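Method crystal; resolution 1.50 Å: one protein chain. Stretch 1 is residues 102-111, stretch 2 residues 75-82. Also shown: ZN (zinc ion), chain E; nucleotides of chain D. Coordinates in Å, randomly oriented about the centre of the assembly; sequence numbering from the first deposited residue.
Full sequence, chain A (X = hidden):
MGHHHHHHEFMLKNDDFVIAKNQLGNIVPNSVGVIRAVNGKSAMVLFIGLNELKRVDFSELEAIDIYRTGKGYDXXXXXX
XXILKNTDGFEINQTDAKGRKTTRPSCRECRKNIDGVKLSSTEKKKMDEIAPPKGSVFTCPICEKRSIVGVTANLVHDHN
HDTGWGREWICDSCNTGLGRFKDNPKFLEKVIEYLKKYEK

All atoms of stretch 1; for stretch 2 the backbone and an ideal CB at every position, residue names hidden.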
# COMPACT_ATOMS: atom_id res chain seq x y z
N THR A 102 -11.71 0.74 -11.83
CA THR A 102 -10.31 1.02 -11.97
C THR A 102 -9.62 -0.31 -12.28
O THR A 102 -9.91 -1.32 -11.63
CB THR A 102 -9.73 1.63 -10.67
OG1 THR A 102 -10.60 2.67 -10.19
CG2 THR A 102 -8.31 2.18 -10.90
N THR A 103 -8.76 -0.30 -13.28
CA THR A 103 -7.97 -1.46 -13.65
C THR A 103 -6.55 -1.32 -13.10
O THR A 103 -6.11 -0.21 -12.81
CB THR A 103 -7.93 -1.64 -15.18
OG1 THR A 103 -7.45 -0.44 -15.80
CG2 THR A 103 -9.33 -1.94 -15.73
N ARG A 104 -5.85 -2.44 -12.92
CA ARG A 104 -4.46 -2.40 -12.49
C ARG A 104 -3.65 -1.59 -13.49
O ARG A 104 -4.00 -1.57 -14.68
CB ARG A 104 -3.88 -3.82 -12.37
CG ARG A 104 -4.52 -4.74 -11.33
CD ARG A 104 -3.65 -5.94 -11.15
NE ARG A 104 -4.19 -6.95 -10.25
CZ ARG A 104 -4.00 -7.01 -8.93
NH1 ARG A 104 -3.34 -6.07 -8.28
NH2 ARG A 104 -4.51 -8.03 -8.26
N PRO A 105 -2.58 -0.93 -13.04
CA PRO A 105 -1.76 -0.14 -14.00
C PRO A 105 -0.91 -1.01 -14.92
O PRO A 105 -0.47 -0.51 -15.97
CB PRO A 105 -0.88 0.70 -13.08
CG PRO A 105 -0.74 -0.12 -11.83
CD PRO A 105 -2.07 -0.83 -11.67
N SER A 106 -0.65 -2.26 -14.55
CA SER A 106 0.12 -3.21 -15.36
C SER A 106 -0.82 -4.17 -16.09
O SER A 106 -1.78 -4.68 -15.50
CB SER A 106 1.07 -4.02 -14.48
OG SER A 106 1.74 -3.21 -13.54
N CYS A 107 -0.55 -4.39 -17.38
CA CYS A 107 -1.38 -5.24 -18.22
C CYS A 107 -1.30 -6.70 -17.77
O CYS A 107 -0.40 -7.10 -17.03
CB CYS A 107 -0.95 -5.11 -19.69
SG CYS A 107 0.63 -5.87 -20.11
N ARG A 108 -2.23 -7.50 -18.26
CA ARG A 108 -2.28 -8.91 -17.89
C ARG A 108 -0.97 -9.63 -18.18
O ARG A 108 -0.56 -10.47 -17.39
CB ARG A 108 -3.45 -9.61 -18.56
CG ARG A 108 -4.82 -9.09 -18.14
CD ARG A 108 -5.93 -9.80 -18.91
NE ARG A 108 -7.16 -9.02 -18.96
CZ ARG A 108 -8.13 -9.05 -18.04
NH1 ARG A 108 -8.04 -9.84 -16.98
NH2 ARG A 108 -9.22 -8.27 -18.19
N GLU A 109 -0.32 -9.33 -19.30
CA GLU A 109 0.96 -9.97 -19.62
C GLU A 109 2.04 -9.63 -18.58
O GLU A 109 2.76 -10.51 -18.12
CB GLU A 109 1.42 -9.62 -21.03
CG GLU A 109 0.55 -10.24 -22.11
CD GLU A 109 0.44 -11.74 -21.97
OE1 GLU A 109 1.49 -12.42 -21.95
OE2 GLU A 109 -0.71 -12.24 -21.86
N CYS A 110 2.15 -8.36 -18.22
CA CYS A 110 3.17 -7.93 -17.27
C CYS A 110 2.85 -8.43 -15.86
O CYS A 110 3.76 -8.67 -15.08
CB CYS A 110 3.36 -6.40 -17.31
SG CYS A 110 4.17 -5.80 -18.83
N ARG A 111 1.57 -8.61 -15.54
CA ARG A 111 1.18 -9.14 -14.23
C ARG A 111 1.63 -10.59 -14.05
O ARG A 111 1.82 -11.02 -12.92
CB ARG A 111 -0.32 -9.06 -14.02
CG ARG A 111 -0.88 -7.66 -13.77
CD ARG A 111 -0.46 -6.99 -12.46
NE ARG A 111 -0.76 -7.81 -11.30
CZ ARG A 111 -0.42 -7.50 -10.06
NH1 ARG A 111 0.16 -6.35 -9.77
NH2 ARG A 111 -0.70 -8.36 -9.09
N UNK A 75 -8.35 2.70 -24.52
CA UNK A 75 -6.99 2.16 -24.47
C UNK A 75 -6.25 2.76 -23.29
O UNK A 75 -6.60 3.82 -22.80
CB UNK A 75 -6.24 2.44 -25.77
N UNK A 76 -5.21 2.05 -22.86
CA UNK A 76 -4.45 2.38 -21.67
C UNK A 76 -3.00 1.99 -21.91
O UNK A 76 -2.73 0.97 -22.57
CB UNK A 76 -5.02 1.68 -20.43
N UNK A 77 -2.08 2.80 -21.40
CA UNK A 77 -0.64 2.54 -21.51
C UNK A 77 -0.19 1.77 -20.26
O UNK A 77 -0.39 2.24 -19.13
CB UNK A 77 0.15 3.84 -21.67
N UNK A 78 0.41 0.59 -20.44
CA UNK A 78 0.87 -0.23 -19.32
C UNK A 78 2.06 0.44 -18.62
O UNK A 78 2.94 0.98 -19.28
CB UNK A 78 1.25 -1.63 -19.80
N UNK A 79 2.11 0.40 -17.28
CA UNK A 79 3.18 1.06 -16.54
C UNK A 79 4.49 0.30 -16.49
O UNK A 79 5.47 0.82 -15.94
CB UNK A 79 2.71 1.32 -15.11
N UNK A 80 4.51 -0.91 -17.05
CA UNK A 80 5.75 -1.68 -17.12
C UNK A 80 6.21 -1.65 -18.57
O UNK A 80 7.11 -0.89 -18.93
CB UNK A 80 5.56 -3.11 -16.62
N UNK A 81 5.52 -2.36 -19.45
CA UNK A 81 5.95 -2.43 -20.84
C UNK A 81 5.70 -1.13 -21.63
O UNK A 81 6.29 -0.92 -22.69
CB UNK A 81 5.23 -3.59 -21.53
N UNK A 82 4.82 -0.27 -21.13
CA UNK A 82 4.51 0.99 -21.83
C UNK A 82 4.15 0.71 -23.29
O UNK A 82 4.58 1.40 -24.22
CB UNK A 82 5.69 1.96 -21.75
ZN ZN E . 2.52 -4.49 -19.85
P DG D 7 1.72 -7.13 -5.89
OP1 DG D 7 3.08 -7.64 -6.22
OP2 DG D 7 0.70 -7.02 -6.95
O5' DG D 7 1.13 -8.07 -4.74
C5' DG D 7 1.82 -8.19 -3.50
C4' DG D 7 0.98 -8.96 -2.51
O4' DG D 7 -0.30 -8.29 -2.36
C3' DG D 7 0.63 -10.40 -2.89
O3' DG D 7 0.42 -11.14 -1.68
C2' DG D 7 -0.67 -10.23 -3.64
C1' DG D 7 -1.35 -9.10 -2.86
N9 DG D 7 -2.24 -8.26 -3.67
C8 DG D 7 -2.13 -8.01 -5.02
N7 DG D 7 -3.11 -7.28 -5.48
C5 DG D 7 -3.91 -7.03 -4.37
C6 DG D 7 -5.14 -6.31 -4.27
O6 DG D 7 -5.80 -5.77 -5.16
N1 DG D 7 -5.60 -6.28 -2.96
C2 DG D 7 -4.98 -6.88 -1.89
N2 DG D 7 -5.59 -6.73 -0.70
N3 DG D 7 -3.86 -7.57 -1.97
C4 DG D 7 -3.38 -7.60 -3.24
P DT D 5 -2.19 3.31 -10.33
OP1 DT D 5 -0.97 3.82 -11.00
OP2 DT D 5 -3.24 2.64 -11.13
O5' DT D 5 -1.70 2.28 -9.22
C5' DT D 5 -0.56 2.57 -8.41
C4' DT D 5 -0.51 1.61 -7.25
O4' DT D 5 -1.66 1.82 -6.42
C3' DT D 5 -0.59 0.14 -7.67
O3' DT D 5 0.74 -0.37 -7.76
C2' DT D 5 -1.40 -0.52 -6.56
C1' DT D 5 -1.92 0.63 -5.71
N1 DT D 5 -3.36 0.64 -5.39
C2 DT D 5 -3.71 0.70 -4.06
O2 DT D 5 -2.89 0.68 -3.16
N3 DT D 5 -5.05 0.80 -3.83
C4 DT D 5 -6.06 0.83 -4.77
O4 DT D 5 -7.23 0.96 -4.41
C5 DT D 5 -5.62 0.72 -6.15
C7 DT D 5 -6.65 0.73 -7.25
C6 DT D 5 -4.31 0.63 -6.39
P DC D 6 1.02 -1.81 -8.40
OP1 DC D 6 2.42 -1.81 -8.90
OP2 DC D 6 -0.09 -2.17 -9.33
O5' DC D 6 0.95 -2.80 -7.16
C5' DC D 6 1.90 -2.70 -6.10
C4' DC D 6 1.36 -3.38 -4.87
O4' DC D 6 0.23 -2.66 -4.35
C3' DC D 6 0.83 -4.78 -5.12
O3' DC D 6 1.91 -5.71 -5.16
C2' DC D 6 -0.10 -4.98 -3.94
C1' DC D 6 -0.59 -3.56 -3.62
N1 DC D 6 -1.99 -3.28 -3.98
C2 DC D 6 -2.83 -2.73 -3.01
O2 DC D 6 -2.36 -2.45 -1.90
N3 DC D 6 -4.13 -2.50 -3.32
C4 DC D 6 -4.59 -2.78 -4.54
N4 DC D 6 -5.89 -2.54 -4.79
C5 DC D 6 -3.75 -3.32 -5.55
C6 DC D 6 -2.47 -3.55 -5.24

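Position 75 begins the stretch in an extended conformation, and its ideal CB has nothing of stretch 1 within 5.5 Å. Stretch 1 sets no demand here, and many side chains would serve. The residue is Lys75, which does not touch stretch 1.

Position 76 is also extended, but its CA-to-CB bond points toward stretch 1 across a gap. Beyond the gap lie two oxygens, Thr103 OG1 and Arg104 O. A long side chain ending in a donor would suit, lysine or arginine above all. Lys76 fills the place with all four chi angles in t, so the chain is fully stretched; NZ donates to Thr103 OG1 at 2.8 Å and to Arg104 O at 2.9 Å.

Position 77 turns its CB away from stretch 1, leaving the choice to other surroundings; a beta-branched residue fits the extended backbone. It is Ile77, whose carbonyl O shares a water with Pro105 O, 2.7 Å from each.

At position 78 the ideal CB lies 4.1 Å from Cys107 N, and the zinc ion is close by, with Cys107 and Cys110 already offering two sulfurs. A metal ligand is called for, cysteine or perhaps histidine. Cys78, in the t rotamer, places SG 2.3 Å from ZN. The same SG accepts from Cys107 N at 3.3 Å, nearly linearly, and from the backbone N of position 80 at 3.4 Å; such bonds temper the charge of a metal-bound thiolate.

Position 79 points toward stretch 1, with its ideal CB 3.8 Å from Pro105 O and 4.9 Å from Ser106 OG. A small polar side chain, such as serine, asparagine or aspartate, would suit this setting. The residue is Asn79. Its backbone N donates to Pro105 O at 3.0 Å, and its amide lies against Ser106.

Position 80 faces the sulfur of Cys110, 3.7 Å from the ideal CB, so an aliphatic residue such as valine, leucine or isoleucine would pack well. Ile80 does so: its CB is 4.0 Å from Cys110 CB, and its CG1 is 3.7 Å from Ser106 OG.

Position 81 again points toward stretch 1 and the metal, its ideal CB 3.6 Å from Cys110 SG. Another ligand is expected, and Cys81 in the p rotamer supplies SG at 2.4 Å from ZN, completing four sulfurs, two from each stretch.

Position 82 has positive phi and psi, which glycine or asparagine tolerates readily, and its CB points away. His82 occupies it, with ND1 donating to Ile80 O at 3.3 Å, a bond that braces the turn.

Stretch 2 75-82: KKICNICH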
# COMPACT_ATOMS: atom_id res chain seq x y z
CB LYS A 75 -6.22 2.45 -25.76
CG LYS A 75 -6.89 1.89 -27.01
CD LYS A 75 -6.19 2.35 -28.28
CE LYS A 75 -6.82 1.73 -29.53
NZ LYS A 75 -6.16 2.19 -30.79
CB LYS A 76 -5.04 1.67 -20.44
CG LYS A 76 -4.33 1.92 -19.11
CD LYS A 76 -5.00 1.19 -17.94
CE LYS A 76 -4.45 1.66 -16.65
NZ LYS A 76 -5.07 0.97 -15.49
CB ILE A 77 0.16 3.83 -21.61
CG1 ILE A 77 -0.32 4.69 -22.78
CG2 ILE A 77 1.66 3.51 -21.74
CD1 ILE A 77 0.26 6.14 -22.77
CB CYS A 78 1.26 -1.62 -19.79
SG CYS A 78 2.01 -2.66 -18.52
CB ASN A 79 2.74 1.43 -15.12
CG ASN A 79 2.73 0.23 -14.20
OD1 ASN A 79 2.29 -0.83 -14.59
ND2 ASN A 79 3.21 0.40 -12.99
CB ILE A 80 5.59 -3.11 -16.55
CG1 ILE A 80 5.05 -3.06 -15.11
CG2 ILE A 80 6.90 -3.87 -16.62
CD1 ILE A 80 5.90 -2.31 -14.14
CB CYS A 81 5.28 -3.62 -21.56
SG CYS A 81 3.46 -3.56 -21.78
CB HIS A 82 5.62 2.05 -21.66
CG HIS A 82 5.57 2.75 -20.34
ND1 HIS A 82 6.11 2.21 -19.18
CD2 HIS A 82 4.99 3.92 -19.97
CE1 HIS A 82 5.88 3.04 -18.17
NE2 HIS A 82 5.20 4.07 -18.61
O HOH W 1 -0.64 2.19 -16.41
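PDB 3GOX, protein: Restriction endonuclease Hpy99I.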